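Local coordinates for protein adenylate cyclase (Hippeastrum hybrid cultivar, PDB 6YP4) that binds a GTP analogue together with magnesium and, although named an adenylyl cyclase, acts predominantly as a triphosphatase, at residues Asn34-Ala40 and Phe127-Phe133; Val47-Arg52 and Leu64-Pro70. All coordinates share one frame. Residue numbers count along the deposited sequence, not the author numbering.

Contact 1: residues Asn34-Ala40 and Phe127-Phe133; sequences NLFFDTA and FVCLGGF
Strands 34-39 and 127-133 run antiparallel (N-to-C directions at 142°, closest approach of the segment axes 4.4 Å), extended except at L130-G131. F127 begins opposite T39, whose CG2 lies over its ring face, 4.2 Å from the centroid (CH-pi). V128 and D38 form a hydrogen-bonded pair: V128 N to D38 O 2.7 Å, D38 N to V128 O 3.1 Å. C129 (chi1 t) sets SG 4.5 Å from the F37 ring centroid. At a beta bulge L130 and G131 both oppose F36: L130 N to F36 O 2.7 Å, F36 N to G131 O 3.0 Å. L130 sits at -86/-5; at G131 (94/-160) a side chain would jam against the preceding carbonyl. At G132 a CB would strike N34 O. F133 (chi1 p) pairs with N34 (N34 N to F133 O 2.8 Å, F133 N to N34 O 3.0 Å); N34 CB lies over its ring, the F36 ring slid aside, centroids 5.8 Å apart. Such bulged pairing joins two wall strands of the tunnel-like CYTH sheet.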
loop_
_atom_site.group_PDB
_atom_site.type_symbol
_atom_site.label_atom_id
_atom_site.label_comp_id
_atom_site.label_asym_id
_atom_site.label_seq_id
_atom_site.Cartn_x
_atom_site.Cartn_y
_atom_site.Cartn_z
ATOM N N ASN A 34 15.702 6.999 4.079
ATOM C CA ASN A 34 15.937 6.944 2.645
ATOM C C ASN A 34 17.419 7.176 2.366
ATOM O O ASN A 34 17.960 8.217 2.750
ATOM C CB ASN A 34 15.101 8.006 1.927
ATOM C CG ASN A 34 13.612 7.866 2.194
ATOM O OD1 ASN A 34 13.009 6.870 1.824
ATOM N ND2 ASN A 34 12.998 8.904 2.767
ATOM N N LEU A 35 18.072 6.231 1.693
ATOM C CA LEU A 35 19.457 6.415 1.269
ATOM C C LEU A 35 19.571 6.353 -0.250
ATOM O O LEU A 35 18.810 5.647 -0.919
ATOM C CB LEU A 35 20.380 5.375 1.893
ATOM C CG LEU A 35 20.708 5.626 3.359
ATOM C CD1 LEU A 35 19.541 5.272 4.268
ATOM C CD2 LEU A 35 21.932 4.836 3.733
ATOM N N PHE A 36 20.545 7.086 -0.800
ATOM C CA PHE A 36 20.667 7.254 -2.244
ATOM C C PHE A 36 22.084 6.950 -2.720
ATOM O O PHE A 36 23.063 7.098 -1.977
ATOM C CB PHE A 36 20.269 8.677 -2.672
ATOM C CG PHE A 36 18.863 9.035 -2.315
ATOM C CD1 PHE A 36 18.571 9.571 -1.064
ATOM C CD2 PHE A 36 17.828 8.828 -3.216
ATOM C CE1 PHE A 36 17.280 9.889 -0.712
ATOM C CE2 PHE A 36 16.532 9.136 -2.867
ATOM C CZ PHE A 36 16.258 9.680 -1.619
ATOM N N PHE A 37 22.178 6.533 -3.986
ATOM C CA PHE A 37 23.402 5.992 -4.563
ATOM C C PHE A 37 23.543 6.446 -6.008
ATOM O O PHE A 37 22.545 6.692 -6.692
ATOM C CB PHE A 37 23.401 4.447 -4.499
ATOM C CG PHE A 37 23.202 3.910 -3.131
ATOM C CD1 PHE A 37 24.299 3.572 -2.352
ATOM C CD2 PHE A 37 21.918 3.760 -2.606
ATOM C CE1 PHE A 37 24.126 3.078 -1.080
ATOM C CE2 PHE A 37 21.731 3.273 -1.333
ATOM C CZ PHE A 37 22.834 2.932 -0.559
ATOM N N ASP A 38 24.794 6.553 -6.467
ATOM C CA ASP A 38 25.119 6.993 -7.820
ATOM C C ASP A 38 26.587 6.663 -8.056
ATOM O O ASP A 38 27.306 6.269 -7.132
ATOM C CB ASP A 38 24.851 8.492 -8.007
ATOM C CG ASP A 38 24.668 8.889 -9.469
ATOM O OD1 ASP A 38 25.077 8.106 -10.356
ATOM O OD2 ASP A 38 24.124 9.996 -9.734
ATOM N N THR A 39 27.026 6.808 -9.305
ATOM C CA THR A 39 28.451 6.732 -9.592
ATOM C C THR A 39 29.167 7.947 -9.012
ATOM O O THR A 39 28.561 8.985 -8.722
ATOM C CB THR A 39 28.723 6.693 -11.093
ATOM O OG1 THR A 39 28.210 7.893 -11.700
ATOM C CG2 THR A 39 28.102 5.459 -11.733
ATOM N N ALA A 40 30.484 7.811 -8.859
ATOM C CA ALA A 40 31.288 8.936 -8.404
ATOM C C ALA A 40 31.135 10.131 -9.340
ATOM O O ALA A 40 31.053 11.277 -8.885
ATOM C CB ALA A 40 32.749 8.510 -8.287
ATOM N N PHE A 127 29.997 2.870 -7.755
ATOM C CA PHE A 127 28.915 3.496 -7.017
ATOM C C PHE A 127 29.342 3.923 -5.622
ATOM O O PHE A 127 30.189 3.293 -4.976
ATOM C CB PHE A 127 27.706 2.573 -6.943
ATOM C CG PHE A 127 26.875 2.633 -8.165
ATOM C CD1 PHE A 127 25.718 3.393 -8.194
ATOM C CD2 PHE A 127 27.283 1.983 -9.317
ATOM C CE1 PHE A 127 24.961 3.469 -9.342
ATOM C CE2 PHE A 127 26.536 2.055 -10.466
ATOM C CZ PHE A 127 25.374 2.798 -10.483
ATOM N N VAL A 128 28.730 5.024 -5.172
ATOM C CA VAL A 128 28.961 5.628 -3.867
ATOM C C VAL A 128 27.607 6.020 -3.285
ATOM O O VAL A 128 26.622 6.195 -4.008
ATOM C CB VAL A 128 29.894 6.867 -3.968
ATOM C CG1 VAL A 128 31.248 6.487 -4.631
ATOM C CG2 VAL A 128 29.213 7.967 -4.759
ATOM N N CYS A 129 27.562 6.159 -1.956
ATOM C CA CYS A 129 26.355 6.610 -1.267
ATOM C C CYS A 129 26.341 8.130 -1.203
ATOM O O CYS A 129 27.341 8.750 -0.828
ATOM C CB CYS A 129 26.270 6.024 0.148
ATOM S SG CYS A 129 24.721 6.368 1.049
ATOM N N LEU A 130 25.202 8.723 -1.557
ATOM C CA LEU A 130 25.003 10.165 -1.503
ATOM C C LEU A 130 24.539 10.646 -0.133
ATOM O O LEU A 130 24.469 11.854 0.086
ATOM C CB LEU A 130 23.992 10.595 -2.580
ATOM C CG LEU A 130 24.222 10.134 -4.024
ATOM C CD1 LEU A 130 23.203 10.761 -4.952
ATOM C CD2 LEU A 130 25.626 10.503 -4.493
ATOM N N GLY A 131 24.280 9.741 0.799
ATOM C CA GLY A 131 23.646 10.077 2.055
ATOM C C GLY A 131 22.145 9.875 1.980
ATOM O O GLY A 131 21.629 9.168 1.109
ATOM N N GLY A 132 21.436 10.524 2.892
ATOM C CA GLY A 132 19.993 10.373 2.908
ATOM C C GLY A 132 19.331 11.190 3.990
ATOM O O GLY A 132 19.916 12.133 4.528
ATOM N N PHE A 133 18.091 10.819 4.302
ATOM C CA PHE A 133 17.286 11.560 5.264
ATOM C C PHE A 133 16.181 10.651 5.786
ATOM O O PHE A 133 15.929 9.571 5.251
ATOM C CB PHE A 133 16.705 12.848 4.653
ATOM C CG PHE A 133 15.880 12.621 3.409
ATOM C CD1 PHE A 133 14.505 12.408 3.491
ATOM C CD2 PHE A 133 16.479 12.624 2.151
ATOM C CE1 PHE A 133 13.739 12.182 2.341
ATOM C CE2 PHE A 133 15.713 12.412 0.995
ATOM C CZ PHE A 133 14.342 12.184 1.097
#

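Contact 2: residues Val47-Arg52 and Leu64-Pro70; sequences VFSALR and LSLKSRP. With GCP (phosphomethylphosphonic acid guanylate ester), chain B.
R52 (chi1 and chi2 t, chi3 p) lies over S65, its NE 3.5 Å from S65 OG; water 2 joins the two, 3.0 Å from R52 NE and 2.9 Å from S65 OG. Beneath them strands 49-52 and 64-68 pair antiparallel (N-to-C directions at 165°, closest approach of the segment axes 4.6 Å). R52 and S65 are a hydrogen-bonded pair (N to O 3.0 Å both ways), as are A50 and K67 (A50 N to K67 O 2.8 Å, K67 N to A50 O 2.9 Å). S49 faces S68 (OG to OG hydrogen bond, 3.0 Å) and L51 faces L66. That face is otherwise apolar: L51 CD1 meets L64 CD1 at 3.8 Å, and L64 and L66 pack on helix 109-118. F48, at positive phi, ends the preceding helix in a Schellman motif and accepts R69 N on its O at 2.8 Å. On the other face R52 NH1 and K67 NZ, 4.4 Å apart, each donate to GCP O1B at 3.0 Å, while R52 NH2 reaches GCP O2A at 2.6 Å. Two like charges this close are offset by the phosphate oxygen they share, with E81 and E83 nearby, consistent with a site for a polyphosphate chain.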
loop_
_atom_site.group_PDB
_atom_site.type_symbol
_atom_site.label_atom_id
_atom_site.label_comp_id
_atom_site.label_asym_id
_atom_site.label_seq_id
_atom_site.Cartn_x
_atom_site.Cartn_y
_atom_site.Cartn_z
ATOM N N VAL A 47 21.360 11.812 -16.117
ATOM C CA VAL A 47 20.199 11.413 -16.899
ATOM C C VAL A 47 18.913 11.541 -16.081
ATOM O O VAL A 47 17.895 10.934 -16.425
ATOM C CB VAL A 47 20.371 9.996 -17.472
ATOM C CG1 VAL A 47 21.656 9.905 -18.275
ATOM C CG2 VAL A 47 20.371 8.964 -16.356
ATOM N N PHE A 48 18.957 12.309 -14.987
ATOM C CA PHE A 48 17.763 12.709 -14.237
ATOM C C PHE A 48 17.133 11.530 -13.498
ATOM O O PHE A 48 15.911 11.392 -13.439
ATOM C CB PHE A 48 16.753 13.392 -15.164
ATOM C CG PHE A 48 17.371 14.477 -16.008
ATOM C CD1 PHE A 48 18.163 15.455 -15.423
ATOM C CD2 PHE A 48 17.193 14.497 -17.385
ATOM C CE1 PHE A 48 18.755 16.446 -16.197
ATOM C CE2 PHE A 48 17.779 15.488 -18.163
ATOM C CZ PHE A 48 18.561 16.463 -17.565
ATOM N N SER A 49 17.976 10.692 -12.903
ATOM C CA SER A 49 17.551 9.452 -12.278
ATOM C C SER A 49 18.045 9.409 -10.842
ATOM O O SER A 49 19.114 9.936 -10.516
ATOM C CB SER A 49 18.078 8.226 -13.041
ATOM O OG SER A 49 17.479 8.111 -14.322
ATOM N N ALA A 50 17.254 8.748 -9.998
ATOM C CA ALA A 50 17.489 8.650 -8.566
ATOM C C ALA A 50 17.360 7.190 -8.154
ATOM O O ALA A 50 16.333 6.559 -8.430
ATOM C CB ALA A 50 16.485 9.514 -7.803
ATOM N N LEU A 51 18.401 6.647 -7.512
ATOM C CA LEU A 51 18.398 5.263 -7.019
ATOM C C LEU A 51 18.385 5.302 -5.493
ATOM O O LEU A 51 19.349 5.770 -4.866
ATOM C CB LEU A 51 19.610 4.501 -7.553
ATOM C CG LEU A 51 19.868 3.035 -7.188
ATOM C CD1 LEU A 51 18.748 2.165 -7.692
ATOM C CD2 LEU A 51 21.191 2.604 -7.814
ATOM N N ARG A 52 17.293 4.808 -4.902
ATOM C CA ARG A 52 17.009 4.915 -3.475
ATOM C C ARG A 52 16.885 3.532 -2.855
ATOM O O ARG A 52 16.238 2.648 -3.426
ATOM C CB ARG A 52 15.697 5.687 -3.251
ATOM C CG ARG A 52 15.304 5.989 -1.778
ATOM C CD ARG A 52 13.941 6.706 -1.718
ATOM N NE ARG A 52 12.828 5.851 -2.151
ATOM C CZ ARG A 52 11.633 6.302 -2.538
ATOM N NH1 ARG A 52 11.379 7.602 -2.563
ATOM N NH2 ARG A 52 10.684 5.451 -2.899
ATOM N N LEU A 64 13.832 -1.053 -2.857
ATOM C CA LEU A 64 14.768 -0.493 -3.832
ATOM C C LEU A 64 13.995 0.163 -4.964
ATOM O O LEU A 64 13.000 -0.391 -5.433
ATOM C CB LEU A 64 15.692 -1.588 -4.387
ATOM C CG LEU A 64 16.639 -1.311 -5.549
ATOM C CD1 LEU A 64 17.813 -0.449 -5.057
ATOM C CD2 LEU A 64 17.159 -2.628 -6.105
ATOM N N SER A 65 14.441 1.345 -5.407
ATOM C CA SER A 65 13.697 2.021 -6.466
ATOM C C SER A 65 14.605 2.826 -7.383
ATOM O O SER A 65 15.587 3.432 -6.940
ATOM C CB SER A 65 12.621 2.959 -5.903
ATOM O OG SER A 65 13.172 3.959 -5.077
ATOM N N LEU A 66 14.248 2.847 -8.663
ATOM C CA LEU A 66 14.846 3.760 -9.628
ATOM C C LEU A 66 13.751 4.696 -10.116
ATOM O O LEU A 66 12.709 4.237 -10.586
ATOM C CB LEU A 66 15.487 2.996 -10.791
ATOM C CG LEU A 66 16.093 3.848 -11.912
ATOM C CD1 LEU A 66 17.289 4.645 -11.377
ATOM C CD2 LEU A 66 16.522 2.957 -13.049
ATOM N N LYS A 67 13.959 6.000 -9.962
ATOM C CA LYS A 67 12.988 6.997 -10.404
ATOM C C LYS A 67 13.645 7.931 -11.411
ATOM O O LYS A 67 14.742 8.440 -11.161
ATOM C CB LYS A 67 12.450 7.802 -9.234
ATOM C CG LYS A 67 11.440 7.086 -8.388
ATOM C CD LYS A 67 11.308 7.796 -7.067
ATOM C CE LYS A 67 9.923 7.648 -6.482
ATOM N NZ LYS A 67 9.366 8.991 -6.186
ATOM N N SER A 68 12.966 8.180 -12.532
ATOM C CA SER A 68 13.596 8.816 -13.676
ATOM C C SER A 68 12.716 9.910 -14.261
ATOM O O SER A 68 11.494 9.757 -14.361
ATOM C CB SER A 68 13.917 7.790 -14.761
ATOM O OG SER A 68 14.814 6.813 -14.264
ATOM N N ARG A 69 13.369 11.005 -14.666
ATOM C CA ARG A 69 12.787 12.155 -15.349
ATOM C C ARG A 69 11.487 12.618 -14.694
ATOM O O ARG A 69 10.412 12.479 -15.295
ATOM C CB ARG A 69 12.569 11.814 -16.825
ATOM C CG ARG A 69 13.882 11.657 -17.590
ATOM C CD ARG A 69 13.710 11.014 -18.953
ATOM N NE ARG A 69 13.233 9.637 -18.851
ATOM C CZ ARG A 69 14.009 8.594 -18.571
ATOM N NH1 ARG A 69 15.307 8.768 -18.355
ATOM N NH2 ARG A 69 13.488 7.375 -18.498
ATOM N N PRO A 70 11.537 13.157 -13.474
ATOM C CA PRO A 70 10.303 13.640 -12.839
ATOM C C PRO A 70 9.830 14.950 -13.448
ATOM O O PRO A 70 10.622 15.765 -13.927
ATOM C CB PRO A 70 10.701 13.839 -11.372
ATOM C CG PRO A 70 12.175 13.922 -11.374
ATOM C CD PRO A 70 12.667 13.110 -12.527
HETATM P PG GCP B . 7.488 11.107 -2.492
HETATM O O1G GCP B . 6.739 12.401 -2.604
HETATM O O2G GCP B . 8.052 10.939 -1.098
HETATM O O3G GCP B . 8.602 11.077 -3.509
HETATM C C3B GCP B . 6.315 9.747 -2.823
HETATM P PB GCP B . 7.245 8.144 -2.769
HETATM O O1B GCP B . 8.601 8.248 -3.403
HETATM O O2B GCP B . 7.322 7.616 -1.357
HETATM O O3A GCP B . 6.343 7.102 -3.666
HETATM P PA GCP B . 6.662 5.491 -3.591
HETATM O O1A GCP B . 6.587 4.968 -5.014
HETATM O O2A GCP B . 8.067 5.326 -3.052
HETATM O "O5'" GCP B . 5.566 4.732 -2.555
HETATM C "C5'" GCP B . 4.425 5.459 -2.117
HETATM C "C4'" GCP B . 3.434 5.762 -3.321
HETATM O "O4'" GCP B . 3.168 4.538 -4.250
HETATM C "C3'" GCP B . 2.289 6.076 -2.848
HETATM O "O3'" GCP B . 1.745 7.205 -3.575
HETATM C "C2'" GCP B . 1.320 4.711 -2.933
HETATM O "O2'" GCP B . -0.070 5.027 -3.319
HETATM C "C1'" GCP B . 1.858 3.863 -3.721
HETATM N N9 GCP B . 2.179 2.589 -2.962
HETATM C C8 GCP B . 3.403 2.388 -2.459
HETATM N N7 GCP B . 3.428 1.194 -1.838
HETATM C C5 GCP B . 2.205 0.652 -1.957
HETATM C C6 GCP B . 1.673 -0.556 -1.510
HETATM O O6 GCP B . 2.351 -1.315 -0.902
HETATM N N1 GCP B . 0.401 -0.860 -1.768
HETATM C C2 GCP B . -0.377 0.012 -2.467
HETATM N N2 GCP B . -1.752 -0.427 -2.688
HETATM N N3 GCP B . 0.142 1.192 -2.902
HETATM C C4 GCP B . 1.433 1.510 -2.646
HETATM O O HOH W 1 14.135 6.084 -6.545
HETATM O O HOH W 2 13.088 2.912 -2.355
#

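In the fold
Contact 2 is nested within the chain loop that contact 1 closes, and the two centres lie about 12 Å apart. They meet because strand 26-39 is sandwiched in the sheet between strands 127-141 and 49-56: F37 N lies 3.1 Å from L51 O, a probable hydrogen bond. The side chain of R52 crosses this seam, its CG 3.5 Å from F36 CE2 and its CD 3.7 Å from N34 OD1. Contact 2 thus supplies R52 and K67, which bind GCP directly; contact 1 begins one strand further along the sheet, the N34 side chain and GCP about 7 Å apart at their nearest atoms. N34 OD1 accepts a hydrogen bond from NE of R54, another GCP-binding arginine, an indirect tie.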